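Long-range contacts in NADH oxidoreductase (Mesorhizobium loti, PDB 3PI7), which probably binds NADPH and acts as an NAD(P)H-dependent oxidoreductase, with a GroES-like fold joined to an NAD(P)-binding Rossmann fold: residues Ala13-Gly18 against Gly80-Phe85; Ile54-Ala59 against Glu122-Glu127; Ala109-Leu114 against Ala128-Pro133; Val321-Pro326 against Gly343-Arg348. All coordinates share one frame; numbering follows the deposited sequence. Where two conformers were deposited one is given.

Contact 1 of 4, residues Ala13-Gly18 against Gly80-Phe85; sequences ALLLVG and GRPAGF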
# COMPACT_ATOMS: atom_id res chain seq x y z
N ALA A 13 40.60 -6.72 -4.57
CA ALA A 13 39.19 -6.40 -4.42
C ALA A 13 38.35 -7.64 -4.61
O ALA A 13 38.88 -8.63 -5.14
CB ALA A 13 38.78 -5.34 -5.43
N LEU A 14 37.07 -7.61 -4.17
CA LEU A 14 36.09 -8.70 -4.37
C LEU A 14 35.20 -8.24 -5.50
O LEU A 14 34.38 -7.33 -5.31
CB LEU A 14 35.30 -9.00 -3.09
CG LEU A 14 36.13 -9.29 -1.84
CD1 LEU A 14 35.23 -9.58 -0.67
CD2 LEU A 14 37.12 -10.46 -2.08
N LEU A 15 35.46 -8.78 -6.69
CA LEU A 15 34.83 -8.34 -7.92
C LEU A 15 33.56 -9.06 -8.26
O LEU A 15 33.51 -10.29 -8.21
CB LEU A 15 35.79 -8.51 -9.08
CG LEU A 15 37.20 -8.02 -8.84
CD1 LEU A 15 38.10 -8.43 -9.98
CD2 LEU A 15 37.22 -6.51 -8.62
N LEU A 16 32.57 -8.30 -8.72
CA LEU A 16 31.29 -8.88 -9.15
C LEU A 16 31.47 -9.79 -10.34
O LEU A 16 32.12 -9.42 -11.33
CB LEU A 16 30.31 -7.77 -9.51
CG LEU A 16 29.83 -6.95 -8.35
CD1 LEU A 16 29.33 -5.63 -8.83
CD2 LEU A 16 28.78 -7.72 -7.52
N VAL A 17 30.90 -11.00 -10.25
CA VAL A 17 30.95 -11.98 -11.33
C VAL A 17 29.73 -11.75 -12.22
O VAL A 17 29.80 -11.92 -13.44
CB VAL A 17 31.00 -13.40 -10.70
CG1 VAL A 17 30.72 -14.50 -11.72
CG2 VAL A 17 32.33 -13.64 -10.02
N GLY A 18 28.63 -11.37 -11.58
CA GLY A 18 27.37 -11.11 -12.26
C GLY A 18 27.27 -9.70 -12.82
O GLY A 18 27.96 -8.79 -12.35
N GLY A 80 32.77 -7.12 -12.81
CA GLY A 80 34.18 -6.80 -12.66
C GLY A 80 34.48 -5.68 -11.70
O GLY A 80 35.65 -5.35 -11.49
N ARG A 81 33.44 -5.03 -11.14
CA ARG A 81 33.66 -3.98 -10.16
C ARG A 81 33.60 -4.56 -8.78
O ARG A 81 32.84 -5.49 -8.54
CB ARG A 81 32.61 -2.85 -10.28
CG ARG A 81 32.59 -2.21 -11.64
CD ARG A 81 33.90 -1.51 -11.99
NE ARG A 81 33.75 -0.93 -13.32
CZ ARG A 81 33.18 0.25 -13.55
NH1 ARG A 81 32.75 0.99 -12.54
NH2 ARG A 81 32.99 0.67 -14.79
N PRO A 82 34.33 -3.96 -7.84
CA PRO A 82 34.21 -4.38 -6.44
C PRO A 82 32.82 -4.04 -5.92
O PRO A 82 32.26 -2.96 -6.21
CB PRO A 82 35.24 -3.49 -5.72
CG PRO A 82 36.21 -3.09 -6.79
CD PRO A 82 35.32 -2.87 -7.97
N ALA A 83 32.25 -4.97 -5.18
CA ALA A 83 30.97 -4.79 -4.50
C ALA A 83 31.24 -4.09 -3.13
O ALA A 83 32.39 -3.79 -2.82
CB ALA A 83 30.32 -6.15 -4.29
N GLY A 84 30.19 -3.85 -2.34
CA GLY A 84 30.30 -3.24 -1.02
C GLY A 84 29.77 -1.84 -1.03
O GLY A 84 30.26 -0.96 -1.75
N PHE A 85 28.76 -1.61 -0.23
CA PHE A 85 28.12 -0.29 -0.25
C PHE A 85 28.70 0.67 0.76
O PHE A 85 28.53 1.87 0.55
CB PHE A 85 26.62 -0.42 -0.01
CG PHE A 85 25.86 -0.93 -1.21
CD1 PHE A 85 26.02 -0.34 -2.46
CD2 PHE A 85 24.95 -1.97 -1.09
CE1 PHE A 85 25.35 -0.84 -3.58
CE2 PHE A 85 24.23 -2.43 -2.19
CZ PHE A 85 24.45 -1.88 -3.44

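Contact 2 of 4, residues Ile54-Ala59 against Glu122-Glu127; sequences IKVNLA and EYAVAE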
# COMPACT_ATOMS: atom_id res chain seq x y z
N ILE A 54 38.87 6.53 -1.61
CA ILE A 54 39.09 6.18 -0.21
C ILE A 54 39.93 4.93 -0.06
O ILE A 54 39.58 3.89 -0.64
CB ILE A 54 37.72 5.99 0.49
CG1 ILE A 54 36.82 7.26 0.38
CG2 ILE A 54 37.91 5.64 1.95
CD1 ILE A 54 35.50 6.96 -0.03
N LYS A 55 40.95 4.99 0.81
CA LYS A 55 41.74 3.84 1.20
C LYS A 55 40.94 3.19 2.29
O LYS A 55 40.83 3.75 3.38
CB LYS A 55 43.15 4.27 1.69
CG LYS A 55 43.99 3.06 2.05
CD LYS A 55 45.39 3.41 2.61
CE LYS A 55 46.18 2.11 2.64
NZ LYS A 55 47.66 2.34 2.65
N VAL A 56 40.31 2.04 1.98
CA VAL A 56 39.39 1.38 2.89
C VAL A 56 40.09 0.72 4.05
O VAL A 56 41.00 -0.11 3.86
CB VAL A 56 38.51 0.34 2.13
CG1 VAL A 56 37.47 -0.24 3.06
CG2 VAL A 56 37.85 0.96 0.91
N ASN A 57 39.62 1.07 5.27
CA ASN A 57 40.13 0.47 6.49
C ASN A 57 39.27 -0.75 6.84
O ASN A 57 39.81 -1.82 7.09
CB ASN A 57 40.14 1.50 7.63
CG ASN A 57 40.63 0.93 8.93
OD1 ASN A 57 41.47 0.02 8.97
ND2 ASN A 57 40.17 1.47 10.03
N LEU A 58 37.94 -0.58 6.84
CA LEU A 58 36.98 -1.64 7.16
C LEU A 58 35.75 -1.45 6.31
O LEU A 58 35.34 -0.32 6.10
CB LEU A 58 36.58 -1.59 8.66
CG LEU A 58 37.62 -1.94 9.74
CD1 LEU A 58 37.14 -1.49 11.11
CD2 LEU A 58 37.91 -3.44 9.78
N ALA A 59 35.16 -2.54 5.84
CA ALA A 59 33.93 -2.42 5.06
C ALA A 59 32.86 -3.25 5.73
O ALA A 59 33.16 -4.31 6.26
CB ALA A 59 34.17 -2.88 3.61
N GLU A 122 40.64 -2.48 -1.66
CA GLU A 122 41.59 -1.66 -0.95
C GLU A 122 41.27 -0.17 -1.08
O GLU A 122 41.59 0.59 -0.17
CB GLU A 122 43.00 -1.97 -1.43
CG GLU A 122 43.48 -3.25 -0.77
CD GLU A 122 44.85 -3.74 -1.17
OE1 GLU A 122 45.21 -3.64 -2.36
OE2 GLU A 122 45.51 -4.38 -0.31
N TYR A 123 40.69 0.24 -2.19
CA TYR A 123 40.28 1.61 -2.51
C TYR A 123 38.88 1.59 -3.08
O TYR A 123 38.59 0.79 -3.97
CB TYR A 123 41.26 2.27 -3.52
CG TYR A 123 42.66 2.35 -2.96
CD1 TYR A 123 43.51 1.24 -3.00
CD2 TYR A 123 43.08 3.48 -2.26
CE1 TYR A 123 44.74 1.25 -2.35
CE2 TYR A 123 44.32 3.50 -1.62
CZ TYR A 123 45.15 2.39 -1.68
OH TYR A 123 46.35 2.39 -1.04
N ALA A 124 38.04 2.51 -2.61
CA ALA A 124 36.65 2.64 -3.09
C ALA A 124 36.44 4.05 -3.57
O ALA A 124 37.25 4.93 -3.26
CB ALA A 124 35.67 2.32 -1.96
N VAL A 125 35.40 4.27 -4.36
CA VAL A 125 35.06 5.62 -4.80
C VAL A 125 33.69 5.97 -4.23
O VAL A 125 32.78 5.14 -4.27
CB VAL A 125 35.09 5.76 -6.35
CG1 VAL A 125 34.60 7.14 -6.79
CG2 VAL A 125 36.48 5.49 -6.89
N ALA A 126 33.56 7.16 -3.68
CA ALA A 126 32.27 7.64 -3.23
C ALA A 126 32.11 9.07 -3.63
O ALA A 126 33.11 9.78 -3.82
CB ALA A 126 32.17 7.48 -1.69
N GLU A 127 30.87 9.53 -3.71
CA GLU A 127 30.60 10.97 -3.87
C GLU A 127 31.09 11.67 -2.64
O GLU A 127 30.95 11.12 -1.54
CB GLU A 127 29.08 11.22 -4.03
CG GLU A 127 28.54 10.68 -5.33
CD GLU A 127 29.08 11.35 -6.58
OE1 GLU A 127 29.45 12.54 -6.52
OE2 GLU A 127 29.24 10.64 -7.60
O HOH W 1 43.03 -0.43 1.89

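Contact 3 of 4, residues Ala109-Leu114 against Ala128-Pro133; sequences AFATGL and AAACIP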
# COMPACT_ATOMS: atom_id res chain seq x y z
N ALA A 109 33.40 7.93 7.12
CA ALA A 109 32.45 6.85 6.89
C ALA A 109 31.96 7.11 5.48
O ALA A 109 31.80 8.29 5.12
CB ALA A 109 31.32 6.92 7.89
N PHE A 110 31.76 6.09 4.65
CA PHE A 110 31.32 6.43 3.30
C PHE A 110 30.32 5.41 2.77
O PHE A 110 30.33 4.26 3.20
CB PHE A 110 32.50 6.55 2.34
CG PHE A 110 33.23 5.25 2.13
CD1 PHE A 110 34.26 4.86 2.99
CD2 PHE A 110 32.91 4.42 1.06
CE1 PHE A 110 34.92 3.64 2.80
CE2 PHE A 110 33.55 3.19 0.90
CZ PHE A 110 34.56 2.82 1.76
N ALA A 111 29.53 5.84 1.79
CA ALA A 111 28.57 5.02 1.08
C ALA A 111 28.92 5.17 -0.39
O ALA A 111 29.07 6.29 -0.88
CB ALA A 111 27.14 5.46 1.39
N THR A 112 29.15 4.06 -1.07
CA THR A 112 29.60 4.11 -2.47
C THR A 112 28.48 4.40 -3.44
O THR A 112 28.76 4.89 -4.54
CB THR A 112 30.32 2.80 -2.82
OG1 THR A 112 29.42 1.71 -2.59
CG2 THR A 112 31.54 2.58 -1.98
N GLY A 113 27.23 4.13 -3.03
CA GLY A 113 26.04 4.40 -3.82
C GLY A 113 26.13 3.85 -5.22
O GLY A 113 26.28 2.64 -5.40
N LEU A 114 26.11 4.73 -6.19
CA LEU A 114 26.16 4.37 -7.61
C LEU A 114 27.54 4.56 -8.20
O LEU A 114 27.68 4.59 -9.43
CB LEU A 114 25.16 5.23 -8.41
CG LEU A 114 23.70 5.18 -7.98
CD1 LEU A 114 22.89 6.19 -8.80
CD2 LEU A 114 23.12 3.81 -8.19
N ALA A 128 31.64 12.90 -2.78
CA ALA A 128 32.06 13.66 -1.58
C ALA A 128 30.87 13.78 -0.62
O ALA A 128 31.01 13.60 0.61
CB ALA A 128 32.56 15.03 -2.00
N ALA A 129 29.68 14.00 -1.20
CA ALA A 129 28.43 14.16 -0.44
C ALA A 129 28.00 12.90 0.28
O ALA A 129 27.11 12.96 1.13
CB ALA A 129 27.32 14.61 -1.39
N ALA A 130 28.63 11.74 -0.03
CA ALA A 130 28.24 10.48 0.60
C ALA A 130 29.25 10.09 1.70
O ALA A 130 29.27 8.94 2.15
CB ALA A 130 28.15 9.39 -0.44
N CYS A 131 30.09 11.06 2.10
CA CYS A 131 31.10 10.84 3.12
C CYS A 131 30.80 11.59 4.35
O CYS A 131 30.30 12.71 4.28
CB CYS A 131 32.48 11.23 2.60
SG CYS A 131 33.03 10.23 1.22
N ILE A 132 31.13 11.00 5.48
CA ILE A 132 30.95 11.69 6.76
C ILE A 132 32.31 11.77 7.41
O ILE A 132 32.79 10.73 7.88
CB ILE A 132 29.92 10.98 7.69
CG1 ILE A 132 28.53 10.85 7.05
CG2 ILE A 132 29.89 11.62 9.08
CD1 ILE A 132 27.56 9.95 7.85
N PRO A 133 32.95 12.95 7.44
CA PRO A 133 34.24 13.04 8.13
C PRO A 133 34.01 12.69 9.59
O PRO A 133 33.07 13.17 10.23
CB PRO A 133 34.67 14.49 7.92
CG PRO A 133 33.85 14.97 6.73
CD PRO A 133 32.54 14.26 6.92

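Contact 4 of 4, residues Val321-Pro326 against Gly343-Arg348; sequences VTAVVP and GKVFIR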
# COMPACT_ATOMS: atom_id res chain seq x y z
N VAL A 321 29.33 -6.68 16.18
CA VAL A 321 30.57 -7.04 15.48
C VAL A 321 30.98 -8.49 15.84
O VAL A 321 31.75 -8.72 16.79
CB VAL A 321 31.72 -5.98 15.68
CG1 VAL A 321 31.79 -5.45 17.11
CG2 VAL A 321 33.08 -6.47 15.19
N THR A 322 30.44 -9.49 15.10
CA THR A 322 30.80 -10.87 15.37
C THR A 322 32.17 -11.22 14.78
O THR A 322 32.93 -11.93 15.43
CB THR A 322 29.76 -11.90 14.90
OG1 THR A 322 29.17 -11.51 13.66
CG2 THR A 322 28.71 -12.19 15.96
N ALA A 323 32.49 -10.72 13.56
CA ALA A 323 33.74 -11.07 12.91
C ALA A 323 34.31 -9.99 12.00
O ALA A 323 33.58 -9.31 11.28
CB ALA A 323 33.52 -12.32 12.08
N VAL A 324 35.64 -9.89 11.99
CA VAL A 324 36.41 -9.07 11.06
C VAL A 324 37.11 -10.08 10.15
O VAL A 324 37.94 -10.89 10.60
CB VAL A 324 37.39 -8.07 11.70
CG1 VAL A 324 38.15 -7.33 10.61
CG2 VAL A 324 36.64 -7.06 12.57
N VAL A 325 36.71 -10.10 8.88
CA VAL A 325 37.27 -11.06 7.94
C VAL A 325 38.28 -10.38 7.06
O VAL A 325 37.90 -9.43 6.38
CB VAL A 325 36.16 -11.74 7.07
CG1 VAL A 325 36.75 -12.89 6.27
CG2 VAL A 325 35.00 -12.23 7.93
N PRO A 326 39.53 -10.90 6.96
CA PRO A 326 40.48 -10.32 6.01
C PRO A 326 39.93 -10.43 4.61
O PRO A 326 39.24 -11.43 4.30
CB PRO A 326 41.71 -11.23 6.16
CG PRO A 326 41.59 -11.81 7.52
CD PRO A 326 40.13 -12.03 7.69
N GLY A 343 25.16 -10.05 15.66
CA GLY A 343 26.40 -9.42 15.23
C GLY A 343 26.57 -9.22 13.73
O GLY A 343 26.04 -9.99 12.91
N LYS A 344 27.34 -8.19 13.38
CA LYS A 344 27.66 -7.80 12.01
C LYS A 344 29.06 -8.33 11.60
O LYS A 344 29.97 -8.42 12.43
CB LYS A 344 27.63 -6.26 11.92
CG LYS A 344 27.43 -5.71 10.52
CD LYS A 344 27.22 -4.20 10.54
CE LYS A 344 27.03 -3.72 9.14
NZ LYS A 344 26.43 -2.36 9.05
N VAL A 345 29.21 -8.67 10.32
CA VAL A 345 30.47 -9.15 9.76
C VAL A 345 31.11 -7.99 8.98
O VAL A 345 30.41 -7.26 8.29
CB VAL A 345 30.28 -10.44 8.90
CG1 VAL A 345 31.60 -10.93 8.32
CG2 VAL A 345 29.62 -11.56 9.72
N PHE A 346 32.42 -7.80 9.14
CA PHE A 346 33.17 -6.75 8.43
C PHE A 346 34.27 -7.38 7.61
O PHE A 346 34.73 -8.48 7.94
CB PHE A 346 33.78 -5.75 9.42
CG PHE A 346 32.75 -4.99 10.21
CD1 PHE A 346 32.20 -5.53 11.38
CD2 PHE A 346 32.28 -3.76 9.76
CE1 PHE A 346 31.21 -4.84 12.09
CE2 PHE A 346 31.31 -3.06 10.49
CZ PHE A 346 30.78 -3.61 11.64
N ILE A 347 34.66 -6.70 6.53
CA ILE A 347 35.77 -7.11 5.68
C ILE A 347 36.92 -6.11 5.92
O ILE A 347 36.67 -4.90 5.91
CB ILE A 347 35.33 -7.19 4.19
CG1 ILE A 347 34.29 -8.31 4.01
CG2 ILE A 347 36.52 -7.42 3.24
CD1 ILE A 347 33.55 -8.35 2.59
N ARG A 348 38.15 -6.61 6.16
CA ARG A 348 39.31 -5.77 6.35
C ARG A 348 40.27 -5.94 5.18
O ARG A 348 40.95 -6.97 5.07
CB ARG A 348 40.01 -6.04 7.69
CG ARG A 348 41.12 -5.04 7.99
CD ARG A 348 41.94 -5.47 9.19
NE ARG A 348 43.14 -4.65 9.29
CZ ARG A 348 44.12 -4.85 10.17
NH1 ARG A 348 44.04 -5.85 11.03
NH2 ARG A 348 45.17 -4.05 10.20

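Contact 1 of 4, residues Ala13-Gly18 against Gly80-Phe85
The carbonyl oxygen of Arg81 is gripped from two consecutive residues of strand 13-16. Leu16 N donates to it at 2.8 Å with an N-H...O angle of 170°, although the donor stands above the carbonyl plane, and Leu15 CA adds a longer CA-H...O contact. The Leu16 side chain closes over the same oxygen: CG, anti to the carbonyl carbon of its own residue (chi1 -69°), comes to 3.4 Å from Arg81 O, and CD2 goes on to Ala83 CB at 3.9 Å. Leu14 O plays the matching part on the strand, receiving Ala83 N at 3.2 Å and a CA-H of Pro82. A third bond, Gly80 N to Leu16 O (2.8 Å), closes the other end of the contact. These bonds amount to a single beta bridge between Leu15 and Pro82: the touching parts run 102° apart, so the loop crosses the strand rather than extending it. That loop links helix 63-69 to strand 86-94 of the GroES-like domain, whereas strand 10-16 pairs with strand 37-43 in a separate two-stranded sheet. The ring of Pro82 adds a second apolar patch. Its CG lies 3.7 Å from Ala13 CB and 4.0 Å from Leu15 CD2, and the latter methyl also rests 3.5 Å from Gly80 O. Gly80 has a positive phi, at which a side chain would be jammed against the preceding carbonyl oxygen. Beyond the two segments, Leu37 and Ile69 touch both Leu16 and Ala83, while the Arg81 guanidinium turns to Asn116, donating from NH1 to its backbone O.

Contact 2 of 4, residues Ile54-Ala59 against Glu122-Glu127
An antiparallel strand pair of the GroES-like domain brings Ile54-Val56 against Glu122-Ala126; the N-to-C directions of strands 54-56 and 123-127 lie 135° apart, well away from a flat ladder. Ile54 and Ala124 form the hydrogen-bonded pair: Ile54 N reaches Ala124 O at 2.8 Å, almost straight at 176° about the hydrogen, and Ala124 N returns a bond to Ile54 O lying in the carbonyl plane. Lys55 and Tyr123 are the adjacent non-hydrogen-bonded pair. Their side chains run side by side in the same direction, the aliphatic part of Lys55 following the ring. Lys55 CB lies 3.6 Å from Tyr123 CE2; CG is anti to the backbone N (chi1 -178°), 3.7 Å from Tyr123 CE2, and the extended chain beyond takes CE to 3.7 Å from Tyr123 OH. Ile54 and Ala124 point to the other face, where Val56 CG2 meets Ala124 CB at 3.9 Å and Ile54 CD1 meets Ala126 CB at 3.8 Å; the ring of Phe110 from strand 107-111 packs on all four residues. Past Val56 the chain turns a corner through a classic beta bulge, Asn57 and Leu58 both facing Val88, and the pairing with strand 123-127 ends. Outside the pair, the carboxylate of Glu122 makes a salt bridge to Lys12. At the end of the ladder, Glu122 O accepts Val56 N from above its carbonyl plane and also a water at 2.7 Å; that water donates its second hydrogen to Val56 O at 2.8 Å, bridging the two backbones.

Contact 3 of 4, residues Ala109-Leu114 against Ala128-Pro133
Phe110 and Cys131 face each other as a non-hydrogen-bonded antiparallel pair, but they meet near the backbone: the thiol sulfur SG touches Phe110 CB at 3.9 Å, while the aromatic ring leads off elsewhere. Phe110 CG sits between its backbone N and carbonyl carbon (chi1 65°), the start of a course that takes the ring to Ile54, Val56, Ala124 and Ala126 on strands 51-56 and 123-127, neither of which pairs with strand 107-111. Thr112 CG2, from its own segment, lies at the ring edge, in plane. On the opposite face of the sheet Ala109 and Ile132 form the hydrogen-bonded pair, with Ala109 CB and Ile132 CB 4.3 Å apart. Farther along, Ala130 CB points across the pair and comes to 3.3 Å from Ala111 O. Strand 131-133 follows a short 3-10 turn, with Cys131 N bonded to Ala128 O. The strand axes run 174° apart, and the bonds from Ala109 N to Ile132 O (3.0 Å), Ile132 N to Ala109 O (2.8 Å) and Ala111 N to Ala130 O (3.1 Å) join them. With three alanines among the six touching residues and the Phe110 ring committed to other strands, the pairing probably owes more to these three backbone hydrogen bonds than to side-chain contact.

Contact 4 of 4, residues Val321-Pro326 against Gly343-Arg348
Lys344 O is shared by two successive residues of the other segment. Thr322 N donates to it at 2.9 Å, bent to 134° at the hydrogen; Thr322 OG1 adds a weak bond at 3.4 Å, and Val321 CA a CA-H...O contact. The hydroxyl lies between the backbone N and carbonyl carbon of Thr322 (chi1 38°), where it can reach the same acceptor as its own amide. Three regular bonds follow: Phe346 N to Ala323 O, with the donor nearly in line with the C=O bond; Val325 N to Phe346 O (2.7 Å, 173°); and Arg348 N to Val325 O (2.8 Å). Phe346 thus both donates and accepts through its backbone. Lys344 N, in contrast, is buried here without a partner in the model, while Lys344 NZ leads away from the pair to a hydrogen bond with Asn62 OD1. Ile347, whose amide points away from this pairing, bonds through its O to Ala59 of strand 58-60. Val321 meets the Phe346 ring with the two side chains about perpendicular, its CB 3.8 Å from CE1. On the same face as Phe346, Val324 CG1 approaches Arg348 CB at 3.7 Å; on the other, Val325 CG2 meets Val345 CG1 at 3.7 Å. Thr322 CG2 comes to 3.7 Å from Gly343 CA, a glycine at positive phi. The four in-register pairs from Ala323-Val345 to Pro326-Arg348, with helix 327-338 between the strands in sequence and packed on Val345 and Ile347, form a beta-alpha-beta crossover.

In the fold
From the N terminus, strand 10-16 opens contact 1, and strand 51-56 opens contact 2 before the loop 80-85 closes the first; the two therefore cross. Contact 2 is crossed in turn by contact 3, which opens at strand 107-111 before strand 123-127 closes contact 2, and is itself closed by strand 131-133. Contacts 1 and 3 follow in series and meet where Phe85 O and Gly84 O bond to Thr112. The chain then passes through the six-stranded parallel sheet of the Rossmann fold and comes back as contact 4, whose strand 345-348 pairs with 58-60, tying the C-terminal beta-alpha-beta unit to the GroES-like sheet; Ile347 also touches Leu14 of contact 1.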